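Local coordinates for protein putative modification methylase (Thermus thermophilus, PDB 2ZIG) that probably transfers a methyl group from S-adenosyl-L-methionine to the N4 amino group of cytosine in DNA, at residues Asp74-Val79 / Ala117-Arg122. Numbering follows the deposited sequence.
Sequences DELDRV and ADIQVR
Arg122 bridges Asp74 and Asp77 in a salt-bridge network that ties helix 115-125 to helix 66-86, two helices of the Rossmann-like methyltransferase fold; the segment axes cross at -45°, 10.8 Å apart. Followed outward, Arg122 first lays its aliphatic part against the Asp77 carboxylate: CB lies 3.5 Å from Asp77 OD1, and CG and CD continue past both oxygens. Torsions chi2 166° and chi3 170° keep the chain extended from CG to NE and carry the guanidinium on to Asp74. There NH1 alone makes both bonds. Arg122 NH1 donates to Asp74 OD2 at 2.8 Å, nearly along that oxygen's C-O axis, and to Asp77 OD2 at 3.1 Å, which lies in the guanidinium plane but is met from above its own carboxylate. NH2 reaches Glu70 in a long, weak ion pair. A methionine in place of Arg122 would probably leave both aspartates without their shared cation, two like charges one helical turn apart. Deeper in, Leu76 CD1 presses on Ile119 CD1 at a tight 3.3 Å. Asp118 salt-bridges Arg124 of the second subunit, so helix 115-125 also lies at the dimer contact. A water donates to Asp77 OD2 and to Arg122 O.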
# COMPACT_ATOMS: atom_id res chain seq x y z
N ASP B 74 4.63 1.99 17.69
CA ASP B 74 5.67 2.74 18.40
C ASP B 74 6.87 1.86 18.69
O ASP B 74 8.01 2.32 18.67
CB ASP B 74 5.09 3.32 19.69
CG ASP B 74 4.18 4.52 19.44
OD1 ASP B 74 3.38 4.86 20.33
OD2 ASP B 74 4.29 5.14 18.35
N GLU B 75 6.62 0.58 18.97
CA GLU B 75 7.72 -0.34 19.25
C GLU B 75 8.55 -0.50 17.98
O GLU B 75 9.78 -0.42 18.02
CB GLU B 75 7.17 -1.71 19.67
CG GLU B 75 6.42 -1.70 20.99
CD GLU B 75 5.82 -3.05 21.32
OE1 GLU B 75 6.58 -4.05 21.29
OE2 GLU B 75 4.61 -3.12 21.61
N LEU B 76 7.87 -0.72 16.86
CA LEU B 76 8.54 -0.88 15.58
C LEU B 76 9.37 0.36 15.25
O LEU B 76 10.49 0.25 14.76
CB LEU B 76 7.52 -1.10 14.46
CG LEU B 76 6.55 -2.28 14.55
CD1 LEU B 76 5.70 -2.29 13.29
CD2 LEU B 76 7.30 -3.60 14.70
N ASP B 77 8.82 1.54 15.53
CA ASP B 77 9.53 2.78 15.24
C ASP B 77 10.90 2.88 15.92
O ASP B 77 11.85 3.42 15.34
CB ASP B 77 8.67 3.98 15.64
CG ASP B 77 7.66 4.36 14.56
OD1 ASP B 77 7.48 3.56 13.61
OD2 ASP B 77 7.05 5.44 14.67
N ARG B 78 11.01 2.36 17.14
CA ARG B 78 12.29 2.41 17.84
C ARG B 78 13.31 1.52 17.14
O ARG B 78 14.52 1.74 17.23
CB ARG B 78 12.11 1.97 19.29
CG ARG B 78 11.42 3.01 20.16
CD ARG B 78 11.40 2.54 21.61
NE ARG B 78 10.75 1.24 21.74
CZ ARG B 78 10.70 0.52 22.85
NH1 ARG B 78 11.27 0.98 23.96
NH2 ARG B 78 10.09 -0.66 22.86
N VAL B 79 12.81 0.50 16.44
CA VAL B 79 13.67 -0.41 15.69
C VAL B 79 14.07 0.27 14.38
O VAL B 79 15.24 0.25 14.00
CB VAL B 79 12.94 -1.73 15.38
CG1 VAL B 79 13.81 -2.62 14.51
CG2 VAL B 79 12.57 -2.43 16.68
N ALA B 117 0.57 0.68 5.57
CA ALA B 117 0.43 2.12 5.40
C ALA B 117 0.93 2.87 6.63
O ALA B 117 1.56 3.92 6.50
CB ALA B 117 -1.03 2.47 5.11
N ASP B 118 0.63 2.35 7.81
CA ASP B 118 1.07 2.98 9.05
C ASP B 118 2.59 2.94 9.10
O ASP B 118 3.23 3.89 9.55
CB ASP B 118 0.48 2.25 10.27
CG ASP B 118 -0.92 2.74 10.61
OD1 ASP B 118 -1.06 3.95 10.85
OD2 ASP B 118 -1.87 1.92 10.62
N ILE B 119 3.17 1.84 8.62
CA ILE B 119 4.61 1.67 8.60
C ILE B 119 5.24 2.68 7.64
O ILE B 119 6.18 3.39 8.01
CB ILE B 119 5.02 0.24 8.18
CG1 ILE B 119 4.46 -0.79 9.17
CG2 ILE B 119 6.54 0.12 8.10
CD1 ILE B 119 4.98 -0.66 10.55
N GLN B 120 4.71 2.76 6.42
CA GLN B 120 5.24 3.69 5.43
C GLN B 120 5.25 5.12 5.94
O GLN B 120 6.25 5.83 5.83
CB GLN B 120 4.42 3.66 4.13
CG GLN B 120 4.82 2.57 3.16
CD GLN B 120 4.09 2.67 1.84
OE1 GLN B 120 4.67 3.04 0.82
NE2 GLN B 120 2.81 2.36 1.84
N VAL B 121 4.12 5.55 6.50
CA VAL B 121 3.99 6.90 7.01
C VAL B 121 5.01 7.18 8.13
O VAL B 121 5.79 8.12 8.04
CB VAL B 121 2.56 7.13 7.53
CG1 VAL B 121 2.45 8.47 8.24
CG2 VAL B 121 1.59 7.08 6.35
N ARG B 122 5.01 6.35 9.15
CA ARG B 122 5.93 6.53 10.27
C ARG B 122 7.40 6.52 9.86
O ARG B 122 8.22 7.18 10.50
CB ARG B 122 5.65 5.48 11.33
CG ARG B 122 4.33 5.69 12.05
CD ARG B 122 3.94 4.47 12.85
NE ARG B 122 2.80 4.73 13.74
CZ ARG B 122 2.91 5.15 15.00
NH1 ARG B 122 4.11 5.36 15.53
NH2 ARG B 122 1.83 5.35 15.73
O HOH W 1 7.39 7.74 13.39